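Local coordinates for glycosyl hydrolases family 31 family protein (Aspergillus niger, PDB 6DRU) that hydrolyses xyloglucan oligosaccharides as a family 31 alpha-xylosidase, releasing alpha-xylose from the non-reducing terminal glucose, at residues A143-I149 against I160-G164; D168-F172 against K437-W441; L595-S601 against L712-F718. One frame throughout, in Å; residues are numbered along the deposited sequence.

Contact 1: residues A143-I149 against I160-G164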
ATOM      1  N   ALA A 143      -1.926  23.777  21.961  1.00 62.60           N
ATOM      2  CA  ALA A 143      -0.768  24.596  22.285  1.00 61.96           C
ATOM      3  C   ALA A 143      -1.173  26.063  22.249  1.00 63.51           C
ATOM      4  O   ALA A 143      -2.154  26.443  21.602  1.00 56.62           O
ATOM      5  CB  ALA A 143       0.397  24.334  21.323  1.00 54.90           C
ATOM      6  N   THR A 144      -0.403  26.887  22.953  1.00 66.13           N
ATOM      7  CA  THR A 144      -0.650  28.319  22.977  1.00 61.14           C
ATOM      8  C   THR A 144       0.427  29.052  22.183  1.00 61.71           C
ATOM      9  O   THR A 144       1.549  28.554  22.049  1.00 66.42           O
ATOM     10  CB  THR A 144      -0.674  28.854  24.413  1.00 61.67           C
ATOM     11  OG1 THR A 144       0.486  28.392  25.115  1.00 72.40           O
ATOM     12  CG2 THR A 144      -1.925  28.380  25.137  1.00 64.84           C
ATOM     13  N   PRO A 145       0.121  30.234  21.641  1.00 59.37           N
ATOM     14  CA  PRO A 145       1.118  30.927  20.810  1.00 59.27           C
ATOM     15  C   PRO A 145       2.375  31.318  21.568  1.00 55.60           C
ATOM     16  O   PRO A 145       3.439  31.454  20.952  1.00 71.74           O
ATOM     17  CB  PRO A 145       0.357  32.164  20.311  1.00 50.45           C
ATOM     18  CG  PRO A 145      -1.086  31.802  20.429  1.00 55.17           C
ATOM     19  CD  PRO A 145      -1.177  30.930  21.640  1.00 49.35           C
ATOM     20  N   ASP A 146       2.286  31.497  22.882  1.00 67.87           N
ATOM     21  CA  ASP A 146       3.405  31.952  23.694  1.00 76.91           C
ATOM     22  C   ASP A 146       4.292  30.817  24.194  1.00 78.34           C
ATOM     23  O   ASP A 146       5.284  31.082  24.883  1.00 83.08           O
ATOM     24  CB  ASP A 146       2.883  32.768  24.885  1.00 93.85           C
ATOM     25  CG  ASP A 146       1.965  31.961  25.790  1.00106.71           C
ATOM     26  OD1 ASP A 146       2.467  31.166  26.615  1.00103.29           O
ATOM     27  OD2 ASP A 146       0.731  32.119  25.670  1.00102.44           O
ATOM     28  N   GLU A 147       3.969  29.568  23.868  1.00 74.69           N
ATOM     29  CA  GLU A 147       4.660  28.432  24.456  1.00 67.90           C
ATOM     30  C   GLU A 147       6.071  28.302  23.890  1.00 67.80           C
ATOM     31  O   GLU A 147       6.378  28.768  22.790  1.00 67.58           O
ATOM     32  CB  GLU A 147       3.883  27.138  24.208  1.00 77.09           C
ATOM     33  CG  GLU A 147       4.057  26.094  25.298  1.00 74.46           C
ATOM     34  CD  GLU A 147       3.105  24.924  25.147  1.00 76.44           C
ATOM     35  OE1 GLU A 147       3.368  23.864  25.753  1.00 67.86           O
ATOM     36  OE2 GLU A 147       2.104  25.057  24.411  1.00 73.51           O
ATOM     37  N   GLN A 148       6.939  27.659  24.668  1.00 65.67           N
ATOM     38  CA  GLN A 148       8.322  27.429  24.284  1.00 67.66           C
ATOM     39  C   GLN A 148       8.650  25.951  24.436  1.00 65.55           C
ATOM     40  O   GLN A 148       8.289  25.327  25.439  1.00 63.41           O
ATOM     41  CB  GLN A 148       9.280  28.278  25.128  1.00 64.34           C
ATOM     42  CG  GLN A 148       9.099  29.774  24.945  1.00 64.07           C
ATOM     43  CD  GLN A 148      10.148  30.583  25.679  1.00 68.02           C
ATOM     44  OE1 GLN A 148      11.272  30.123  25.887  1.00 69.85           O
ATOM     45  NE2 GLN A 148       9.784  31.792  26.085  1.00 71.00           N
ATOM     46  N   ILE A 149       9.331  25.397  23.438  1.00 63.91           N
ATOM     47  CA  ILE A 149       9.649  23.974  23.386  1.00 59.01           C
ATOM     48  C   ILE A 149      11.163  23.822  23.404  1.00 51.61           C
ATOM     49  O   ILE A 149      11.857  24.392  22.554  1.00 57.85           O
ATOM     50  CB  ILE A 149       9.048  23.302  22.143  1.00 56.72           C
ATOM     51  CG1 ILE A 149       7.536  23.539  22.082  1.00 52.58           C
ATOM     52  CG2 ILE A 149       9.366  21.820  22.135  1.00 60.79           C
ATOM     53  CD1 ILE A 149       6.793  23.073  23.312  1.00 48.96           C
ATOM     54  N   ILE A 160      17.281  27.298  20.505  1.00 54.60           N
ATOM     55  CA  ILE A 160      16.908  26.480  21.652  1.00 58.85           C
ATOM     56  C   ILE A 160      15.404  26.465  21.884  1.00 62.11           C
ATOM     57  O   ILE A 160      14.913  25.564  22.582  1.00 66.03           O
ATOM     58  CB  ILE A 160      17.644  26.921  22.935  1.00 58.61           C
ATOM     59  CG1 ILE A 160      17.412  28.407  23.209  1.00 67.25           C
ATOM     60  CG2 ILE A 160      19.128  26.591  22.847  1.00 48.53           C
ATOM     61  CD1 ILE A 160      17.944  28.858  24.547  1.00 63.66           C
ATOM     62  N   ASN A 161      14.662  27.428  21.341  1.00 62.91           N
ATOM     63  CA  ASN A 161      13.204  27.406  21.350  1.00 66.09           C
ATOM     64  C   ASN A 161      12.738  26.811  20.027  1.00 67.92           C
ATOM     65  O   ASN A 161      12.861  27.447  18.974  1.00 61.50           O
ATOM     66  CB  ASN A 161      12.634  28.809  21.555  1.00 61.79           C
ATOM     67  CG  ASN A 161      11.116  28.829  21.561  1.00 65.89           C
ATOM     68  OD1 ASN A 161      10.470  27.803  21.775  1.00 61.93           O
ATOM     69  ND2 ASN A 161      10.541  30.001  21.325  1.00 64.53           N
ATOM     70  N   LYS A 162      12.203  25.593  20.080  1.00 64.08           N
ATOM     71  CA  LYS A 162      11.793  24.871  18.885  1.00 58.30           C
ATOM     72  C   LYS A 162      10.351  25.161  18.480  1.00 57.87           C
ATOM     73  O   LYS A 162       9.843  24.518  17.557  1.00 62.57           O
ATOM     74  CB  LYS A 162      11.985  23.366  19.089  1.00 49.15           C
ATOM     75  CG  LYS A 162      13.415  22.965  19.432  1.00 56.74           C
ATOM     76  CD  LYS A 162      14.378  23.293  18.296  1.00 59.43           C
ATOM     77  CE  LYS A 162      15.830  23.105  18.719  1.00 57.37           C
ATOM     78  NZ  LYS A 162      16.292  21.696  18.579  1.00 61.92           N
ATOM     79  N   LYS A 163       9.689  26.108  19.143  1.00 55.73           N
ATOM     80  CA  LYS A 163       8.319  26.452  18.788  1.00 50.93           C
ATOM     81  C   LYS A 163       8.252  26.963  17.353  1.00 53.15           C
ATOM     82  O   LYS A 163       9.124  27.708  16.899  1.00 55.37           O
ATOM     83  CB  LYS A 163       7.776  27.508  19.751  1.00 64.64           C
ATOM     84  CG  LYS A 163       6.361  27.978  19.448  1.00 52.56           C
ATOM     85  CD  LYS A 163       5.337  27.154  20.207  1.00 62.93           C
ATOM     86  CE  LYS A 163       3.922  27.592  19.880  1.00 60.12           C
ATOM     87  NZ  LYS A 163       2.910  26.655  20.441  1.00 65.79           N
ATOM     88  N   GLY A 164       7.206  26.556  16.639  1.00 59.23           N
ATOM     89  CA  GLY A 164       7.045  26.936  15.251  1.00 53.91           C
ATOM     90  C   GLY A 164       7.836  26.106  14.267  1.00 64.96           C
ATOM     91  O   GLY A 164       7.876  26.457  13.081  1.00 61.00           O
TER
HETATM   92  O   HOH W   1       7.525  30.986  21.731  1.00 68.92           O

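Contact 2: residues D168-F172 against K437-W441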
ATOM      1  N   ASP A 168      11.162  16.349  11.411  1.00 65.27           N
ATOM      2  CA  ASP A 168      10.967  15.011  10.876  1.00 69.56           C
ATOM      3  C   ASP A 168      11.780  14.004  11.680  1.00 63.35           C
ATOM      4  O   ASP A 168      12.932  14.258  12.039  1.00 66.03           O
ATOM      5  CB  ASP A 168      11.376  14.961   9.405  1.00 56.59           C
ATOM      6  CG  ASP A 168      10.748  16.069   8.587  1.00 78.02           C
ATOM      7  OD1 ASP A 168       9.510  16.225   8.653  1.00 82.11           O
ATOM      8  OD2 ASP A 168      11.491  16.790   7.887  1.00 82.77           O
ATOM      9  N   MET A 169      11.175  12.853  11.964  1.00 59.51           N
ATOM     10  CA  MET A 169      11.842  11.810  12.741  1.00 68.12           C
ATOM     11  C   MET A 169      12.492  10.790  11.807  1.00 63.27           C
ATOM     12  O   MET A 169      12.102   9.625  11.722  1.00 69.52           O
ATOM     13  CB  MET A 169      10.858  11.153  13.701  1.00 60.23           C
ATOM     14  CG  MET A 169      10.487  12.033  14.878  1.00 55.46           C
ATOM     15  SD  MET A 169       9.698  11.100  16.197  1.00 75.53           S
ATOM     16  CE  MET A 169       7.978  11.277  15.744  1.00 60.67           C
ATOM     17  N   VAL A 170      13.514  11.262  11.098  1.00 60.86           N
ATOM     18  CA  VAL A 170      14.337  10.425  10.231  1.00 63.14           C
ATOM     19  C   VAL A 170      15.789  10.826  10.454  1.00 60.90           C
ATOM     20  O   VAL A 170      16.138  12.006  10.342  1.00 64.06           O
ATOM     21  CB  VAL A 170      13.938  10.544   8.746  1.00 44.17           C
ATOM     22  CG1 VAL A 170      13.762  11.997   8.343  1.00 59.51           C
ATOM     23  CG2 VAL A 170      14.970   9.861   7.862  1.00 63.41           C
ATOM     24  N   ASN A 171      16.630   9.853  10.787  1.00 63.53           N
ATOM     25  CA  ASN A 171      17.995  10.137  11.206  1.00 55.22           C
ATOM     26  C   ASN A 171      18.924  10.315  10.013  1.00 54.22           C
ATOM     27  O   ASN A 171      18.815   9.605   9.010  1.00 59.73           O
ATOM     28  CB  ASN A 171      18.518   9.011  12.098  1.00 56.70           C
ATOM     29  CG  ASN A 171      17.765   8.906  13.407  1.00 65.36           C
ATOM     30  OD1 ASN A 171      16.941   9.761  13.732  1.00 70.10           O
ATOM     31  ND2 ASN A 171      18.046   7.856  14.169  1.00 62.52           N
ATOM     32  N   PHE A 172      19.837  11.276  10.130  1.00 61.36           N
ATOM     33  CA  PHE A 172      20.965  11.409   9.215  1.00 59.07           C
ATOM     34  C   PHE A 172      22.051  12.217   9.917  1.00 61.50           C
ATOM     35  O   PHE A 172      21.886  12.649  11.061  1.00 60.04           O
ATOM     36  CB  PHE A 172      20.550  12.026   7.872  1.00 51.95           C
ATOM     37  CG  PHE A 172      19.863  13.359   7.984  1.00 60.11           C
ATOM     38  CD1 PHE A 172      20.598  14.530   8.092  1.00 55.55           C
ATOM     39  CD2 PHE A 172      18.481  13.442   7.941  1.00 55.72           C
ATOM     40  CE1 PHE A 172      19.966  15.756   8.176  1.00 51.41           C
ATOM     41  CE2 PHE A 172      17.842  14.664   8.027  1.00 55.06           C
ATOM     42  CZ  PHE A 172      18.584  15.822   8.146  1.00 58.88           C
ATOM     43  N   LYS A 437      13.822   4.243  14.286  1.00 49.17           N
ATOM     44  CA  LYS A 437      14.478   5.078  15.285  1.00 51.56           C
ATOM     45  C   LYS A 437      15.237   4.262  16.322  1.00 53.77           C
ATOM     46  O   LYS A 437      16.023   4.836  17.085  1.00 66.99           O
ATOM     47  CB  LYS A 437      13.453   5.976  15.980  1.00 52.69           C
ATOM     48  CG  LYS A 437      12.545   6.734  15.025  1.00 55.86           C
ATOM     49  CD  LYS A 437      13.329   7.731  14.189  1.00 50.40           C
ATOM     50  CE  LYS A 437      13.594   9.013  14.960  1.00 59.57           C
ATOM     51  NZ  LYS A 437      15.009   9.457  14.841  1.00 63.29           N
ATOM     52  N   LEU A 438      15.020   2.946  16.371  1.00 50.74           N
ATOM     53  CA  LEU A 438      15.708   2.080  17.319  1.00 50.72           C
ATOM     54  C   LEU A 438      17.133   1.750  16.892  1.00 51.31           C
ATOM     55  O   LEU A 438      17.957   1.419  17.751  1.00 55.14           O
ATOM     56  CB  LEU A 438      14.905   0.787  17.509  1.00 47.69           C
ATOM     57  CG  LEU A 438      15.541  -0.424  18.199  1.00 48.40           C
ATOM     58  CD1 LEU A 438      15.824  -0.134  19.663  1.00 45.70           C
ATOM     59  CD2 LEU A 438      14.656  -1.651  18.055  1.00 58.31           C
ATOM     60  N   TYR A 439      17.445   1.860  15.597  1.00 53.26           N
ATOM     61  CA  TYR A 439      18.710   1.331  15.086  1.00 56.43           C
ATOM     62  C   TYR A 439      19.939   1.898  15.791  1.00 64.29           C
ATOM     63  O   TYR A 439      20.757   1.100  16.281  1.00 60.61           O
ATOM     64  CB  TYR A 439      18.789   1.546  13.569  1.00 49.21           C
ATOM     65  CG  TYR A 439      19.960   0.836  12.930  1.00 57.37           C
ATOM     66  CD1 TYR A 439      21.197   1.457  12.810  1.00 61.85           C
ATOM     67  CD2 TYR A 439      19.830  -0.460  12.451  1.00 65.07           C
ATOM     68  CE1 TYR A 439      22.270   0.807  12.229  1.00 61.03           C
ATOM     69  CE2 TYR A 439      20.894  -1.117  11.868  1.00 68.44           C
ATOM     70  CZ  TYR A 439      22.112  -0.480  11.759  1.00 64.69           C
ATOM     71  OH  TYR A 439      23.174  -1.134  11.179  1.00 60.37           O
ATOM     72  N   PRO A 440      20.149   3.220  15.877  1.00 58.22           N
ATOM     73  CA  PRO A 440      21.349   3.698  16.583  1.00 52.96           C
ATOM     74  C   PRO A 440      21.306   3.426  18.074  1.00 58.48           C
ATOM     75  O   PRO A 440      22.360   3.221  18.690  1.00 56.27           O
ATOM     76  CB  PRO A 440      21.358   5.201  16.280  1.00 55.26           C
ATOM     77  CG  PRO A 440      19.928   5.539  16.079  1.00 64.85           C
ATOM     78  CD  PRO A 440      19.319   4.343  15.400  1.00 55.96           C
ATOM     79  N   TRP A 441      20.114   3.423  18.672  1.00 58.79           N
ATOM     80  CA  TRP A 441      19.983   3.083  20.085  1.00 59.62           C
ATOM     81  C   TRP A 441      20.422   1.646  20.342  1.00 51.61           C
ATOM     82  O   TRP A 441      21.142   1.371  21.309  1.00 49.68           O
ATOM     83  CB  TRP A 441      18.534   3.300  20.522  1.00 53.89           C
ATOM     84  CG  TRP A 441      18.283   3.238  21.996  1.00 51.87           C
ATOM     85  CD1 TRP A 441      18.199   4.294  22.856  1.00 50.90           C
ATOM     86  CD2 TRP A 441      18.052   2.062  22.781  1.00 56.37           C
ATOM     87  NE1 TRP A 441      17.939   3.848  24.130  1.00 54.93           N
ATOM     88  CE2 TRP A 441      17.846   2.481  24.111  1.00 58.08           C
ATOM     89  CE3 TRP A 441      18.006   0.695  22.491  1.00 49.92           C
ATOM     90  CZ2 TRP A 441      17.597   1.584  25.147  1.00 51.40           C
ATOM     91  CZ3 TRP A 441      17.759  -0.196  23.521  1.00 55.71           C
ATOM     92  CH2 TRP A 441      17.558   0.253  24.832  1.00 58.83           C
TER
HETATM   93  O   HOH W   2      16.943   7.325  16.550  1.00 55.69           O

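Contact 3: residues L595-S601 against L712-F718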
ATOM      1  N   LEU A 595      40.462  21.129  35.738  1.00 64.59           N
ATOM      2  CA  LEU A 595      39.038  21.087  36.028  1.00 63.72           C
ATOM      3  C   LEU A 595      38.537  19.671  36.301  1.00 68.92           C
ATOM      4  O   LEU A 595      37.323  19.440  36.281  1.00 72.51           O
ATOM      5  CB  LEU A 595      38.247  21.706  34.872  1.00 44.79           C
ATOM      6  CG  LEU A 595      38.391  23.214  34.662  1.00 61.21           C
ATOM      7  CD1 LEU A 595      38.100  23.588  33.214  1.00 57.51           C
ATOM      8  CD2 LEU A 595      37.480  23.979  35.611  1.00 49.06           C
ATOM      9  N   GLY A 596      39.447  18.725  36.556  1.00 63.07           N
ATOM     10  CA  GLY A 596      39.043  17.334  36.697  1.00 66.33           C
ATOM     11  C   GLY A 596      38.104  17.092  37.864  1.00 64.13           C
ATOM     12  O   GLY A 596      37.135  16.339  37.745  1.00 72.46           O
ATOM     13  N   ALA A 597      38.382  17.720  39.009  1.00 69.25           N
ATOM     14  CA  ALA A 597      37.498  17.568  40.161  1.00 63.76           C
ATOM     15  C   ALA A 597      36.121  18.152  39.874  1.00 66.89           C
ATOM     16  O   ALA A 597      35.097  17.566  40.246  1.00 65.05           O
ATOM     17  CB  ALA A 597      38.119  18.229  41.392  1.00 72.85           C
ATOM     18  N   TYR A 598      36.079  19.313  39.218  1.00 68.06           N
ATOM     19  CA  TYR A 598      34.804  19.919  38.847  1.00 64.65           C
ATOM     20  C   TYR A 598      34.057  19.053  37.840  1.00 68.29           C
ATOM     21  O   TYR A 598      32.836  18.884  37.939  1.00 62.46           O
ATOM     22  CB  TYR A 598      35.050  21.316  38.281  1.00 60.60           C
ATOM     23  CG  TYR A 598      33.806  22.129  38.017  1.00 60.89           C
ATOM     24  CD1 TYR A 598      33.073  22.675  39.063  1.00 57.49           C
ATOM     25  CD2 TYR A 598      33.379  22.374  36.720  1.00 64.20           C
ATOM     26  CE1 TYR A 598      31.943  23.430  38.823  1.00 63.67           C
ATOM     27  CE2 TYR A 598      32.251  23.127  36.470  1.00 67.26           C
ATOM     28  CZ  TYR A 598      31.536  23.653  37.524  1.00 67.80           C
ATOM     29  OH  TYR A 598      30.412  24.406  37.279  1.00 68.08           O
ATOM     30  N   LEU A 599      34.776  18.492  36.864  1.00 72.09           N
ATOM     31  CA  LEU A 599      34.142  17.646  35.859  1.00 58.54           C
ATOM     32  C   LEU A 599      33.583  16.374  36.482  1.00 65.83           C
ATOM     33  O   LEU A 599      32.422  16.014  36.250  1.00 64.36           O
ATOM     34  CB  LEU A 599      35.139  17.302  34.755  1.00 47.05           C
ATOM     35  CG  LEU A 599      35.491  18.430  33.790  1.00 61.39           C
ATOM     36  CD1 LEU A 599      36.737  18.075  32.994  1.00 63.63           C
ATOM     37  CD2 LEU A 599      34.320  18.711  32.864  1.00 53.84           C
ATOM     38  N   LYS A 600      34.399  15.671  37.269  1.00 59.42           N
ATOM     39  CA  LYS A 600      33.940  14.421  37.864  1.00 56.45           C
ATOM     40  C   LYS A 600      32.791  14.662  38.837  1.00 64.08           C
ATOM     41  O   LYS A 600      31.937  13.786  39.021  1.00 75.69           O
ATOM     42  CB  LYS A 600      35.115  13.718  38.551  1.00 47.65           C
ATOM     43  CG  LYS A 600      34.737  12.510  39.393  1.00 68.70           C
ATOM     44  CD  LYS A 600      35.903  12.025  40.243  1.00 72.83           C
ATOM     45  CE  LYS A 600      35.770  10.543  40.560  1.00 83.27           C
ATOM     46  NZ  LYS A 600      37.074   9.929  40.939  1.00 86.13           N
ATOM     47  N   SER A 601      32.730  15.852  39.437  1.00 73.20           N
ATOM     48  CA  SER A 601      31.647  16.158  40.367  1.00 70.38           C
ATOM     49  C   SER A 601      30.337  16.424  39.633  1.00 75.10           C
ATOM     50  O   SER A 601      29.276  15.945  40.054  1.00 74.24           O
ATOM     51  CB  SER A 601      32.027  17.356  41.234  1.00 61.36           C
ATOM     52  OG  SER A 601      31.053  17.582  42.235  1.00 81.09           O
ATOM     53  N   LEU A 712      35.175  25.888  43.251  1.00 81.98           N
ATOM     54  CA  LEU A 712      34.733  25.137  42.081  1.00 79.25           C
ATOM     55  C   LEU A 712      35.819  24.194  41.587  1.00 73.41           C
ATOM     56  O   LEU A 712      35.514  23.097  41.107  1.00 78.96           O
ATOM     57  CB  LEU A 712      34.280  26.100  40.976  1.00 61.82           C
ATOM     58  CG  LEU A 712      35.270  26.773  40.021  1.00 57.67           C
ATOM     59  CD1 LEU A 712      35.520  25.923  38.782  1.00 64.14           C
ATOM     60  CD2 LEU A 712      34.760  28.151  39.628  1.00 60.03           C
ATOM     61  N   LEU A 713      37.088  24.591  41.711  1.00 67.67           N
ATOM     62  CA  LEU A 713      38.181  23.684  41.388  1.00 69.16           C
ATOM     63  C   LEU A 713      38.278  22.531  42.376  1.00 72.29           C
ATOM     64  O   LEU A 713      38.920  21.520  42.070  1.00 76.88           O
ATOM     65  CB  LEU A 713      39.503  24.451  41.342  1.00 71.28           C
ATOM     66  CG  LEU A 713      40.078  24.774  39.961  1.00 67.95           C
ATOM     67  CD1 LEU A 713      39.092  25.573  39.130  1.00 60.69           C
ATOM     68  CD2 LEU A 713      41.392  25.524  40.096  1.00 72.03           C
ATOM     69  N   SER A 714      37.656  22.658  43.553  1.00 74.46           N
ATOM     70  CA  SER A 714      37.662  21.584  44.538  1.00 74.43           C
ATOM     71  C   SER A 714      36.603  20.525  44.261  1.00 76.10           C
ATOM     72  O   SER A 714      36.749  19.389  44.725  1.00 86.58           O
ATOM     73  CB  SER A 714      37.448  22.151  45.944  1.00 77.46           C
ATOM     74  OG  SER A 714      36.072  22.395  46.180  1.00 75.86           O
ATOM     75  N   GLY A 715      35.550  20.866  43.515  1.00 70.31           N
ATOM     76  CA  GLY A 715      34.469  19.965  43.207  1.00 70.51           C
ATOM     77  C   GLY A 715      33.266  20.082  44.127  1.00 84.94           C
ATOM     78  O   GLY A 715      32.149  19.744  43.714  1.00 80.97           O
ATOM     79  N   ASN A 716      33.463  20.549  45.363  1.00 94.27           N
ATOM     80  CA  ASN A 716      32.357  20.705  46.311  1.00 84.71           C
ATOM     81  C   ASN A 716      31.489  21.876  45.863  1.00 88.40           C
ATOM     82  O   ASN A 716      31.624  23.011  46.319  1.00 86.85           O
ATOM     83  CB  ASN A 716      32.865  20.907  47.733  1.00 71.53           C
ATOM     84  CG  ASN A 716      33.778  19.791  48.191  1.00106.22           C
ATOM     85  OD1 ASN A 716      34.350  19.068  47.375  1.00122.91           O
ATOM     86  ND2 ASN A 716      33.896  19.625  49.503  1.00116.84           N
ATOM     87  N   VAL A 717      30.562  21.587  44.947  1.00 78.30           N
ATOM     88  CA  VAL A 717      29.638  22.584  44.421  1.00 73.21           C
ATOM     89  C   VAL A 717      28.184  22.151  44.546  1.00 76.02           C
ATOM     90  O   VAL A 717      27.289  22.922  44.199  1.00 81.42           O
ATOM     91  CB  VAL A 717      29.965  22.935  42.954  1.00 71.11           C
ATOM     92  CG1 VAL A 717      31.265  23.724  42.884  1.00 75.00           C
ATOM     93  CG2 VAL A 717      30.059  21.676  42.107  1.00 76.75           C
ATOM     94  N   PHE A 718      27.918  20.943  45.027  1.00 74.86           N
ATOM     95  CA  PHE A 718      26.551  20.483  45.235  1.00 77.68           C
ATOM     96  C   PHE A 718      26.285  20.201  46.711  1.00 86.48           C
ATOM     97  O   PHE A 718      26.805  20.888  47.595  1.00104.96           O
ATOM     98  CB  PHE A 718      26.274  19.235  44.398  1.00 73.87           C
ATOM     99  CG  PHE A 718      26.444  19.449  42.921  1.00 68.66           C
ATOM    100  CD1 PHE A 718      25.456  20.077  42.178  1.00 62.40           C
ATOM    101  CD2 PHE A 718      27.591  19.019  42.274  1.00 69.93           C
ATOM    102  CE1 PHE A 718      25.612  20.277  40.817  1.00 59.19           C
ATOM    103  CE2 PHE A 718      27.752  19.213  40.916  1.00 69.81           C
ATOM    104  CZ  PHE A 718      26.762  19.843  40.186  1.00 70.92           C
TER

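Contact 1: residues A143-I149 against I160-G164
Lys-163 lays its aliphatic chain along the backbone of 143-149, with CD 3.2 Å from Glu-147 O and its ammonium group beside the methyl of Ala-143. With CG anti to the backbone N (chi1 178°) and one bend at chi2, the chain runs out to Thr-144 O, to which NZ donates a hydrogen bond of 2.8 Å from above the carbonyl plane. Glu-147 N reaches the same oxygen from the opposite face, closing the type I turn 144-147. NZ also donates to Gly-202 O and Thr-203 O, so three carbonyls grip the ammonium group, while the carboxylate of Glu-147, bonded to Ser-183 and Tyr-187 through OE1, stays beyond salt-bridge distance. These loops flank strand 149-151, an outermost strand of its mixed sheet, and Asn-161 folds into an Asx turn against its start. Asn-161 OD1 accepts from Ile-149 N at 3.1 Å and, from the other face of the amide, from Lys-163 N. The side chain of Gln-148 crosses that of Asn-161 at about a right angle, CB lying 3.6 Å from OD1. One water links Glu-147 O to Asn-161 ND2, which also donates to Ser-633 O. Lys-162 N donates to Ile-149 O at 2.8 Å.

Contact 2: residues D168-F172 against K437-W441
Lys-437 and Asn-171 reach toward each other at an oblique angle, and the lysine chain passes alongside Met-169 on its way. Bends at chi2 (-65°), chi3 (-81°) and chi4 curl the chain toward the loop, so that CD comes to lie 3.3 Å from Met-169 O and CE 3.7 Å from Met-169 CB. The methylenes therefore pack against the residue at the centre of an inverse gamma turn. The modelled approach of NZ to Asn-171 OD1 is too short to be reliable, and no bond is inferred from it; NZ donates instead to Pro-177 O. Asn-171 and Pro-440 extend from opposite directions, and the amide nitrogen ND2 meets the pyrrolidine ring at CG, 3.5 Å away. A water sits between the segments, accepting from Asn-171 ND2 at 2.7 Å and donating to Lys-437 O at 2.7 Å; its link to NZ is weak, as is a hydrogen bond from ND2 to Asp-398 O. Here the loop leading from strand 166-168 to strand 176-183 abuts the beginning of helix 439-455 in the family 31 TIM-barrel region. The side chain of Pro-440 lies about 11 Å from that of the active-site residue Asp-395, so the contact is outside the catalytic centre itself. The established polar link between loop and helix is thus indirect, through the water, while the direct touch is made largely by lysine methylenes.

Contact 3: residues L595-S601 against L712-F718
Tyr-598 fills the hollow beneath the turn that follows helix 709-712. With CG anti to the backbone N (chi1 -173°), its ring is carried alongside Leu-712 O, which lies 3.2 Å from Tyr-598 CD1, and Leu-712 CD1 sits over one face in a CH-pi contact, 4.3 Å from the centroid and 18° off the ring normal. At the ring's edge Val-717 packs CG1 4.1 Å from CE1, its side chain crossing the tyrosine at about a right angle. The phenol OH reaches further, to Phe-645 O and Arg-648 N. Beside the ring Leu-595 CD2 touches the CD1 methyls of both Leu-712 and Leu-713, and the small bump of Ala-597 CB lies against Leu-713 O at 3.5 Å. Gly-715 brings its CA to 3.9 Å from Ala-597 O; its positive phi (96°), which would jam a CB against the preceding carbonyl, calls for glycine. Ser-601 OG donates a 2.8 Å hydrogen bond to Gly-715 O, and the C-terminal Phe-718 places its ring edge in plane with that hydroxyl. This is the one hydrogen bond across the two segments; the rest is mainly apolar and CH-pi contact, with carbonyls of Leu-712 and Leu-713 set against carbon.

Overall arrangement
Contacts 1 and 2 are mostly buried, whereas contact 3 is partly exposed and lies farthest from the chain centre, about 24 Å against 21 and 12 Å. Contacts 1 and 2 follow one another along the chain, their segments adjoining at strand 166-168, and both touch the second subunit; no other chain reaches the segments of contact 3. Contact 1 joins neighbouring loops through polar grips on backbone carbonyls. Contact 2 spans 264 residues to the barrel region and relies on methylene packing and a bridging water. Contact 3 ties the C-terminal tail to helix 596-609 mainly by apolar fit, its centre about 35 Å from each of the others.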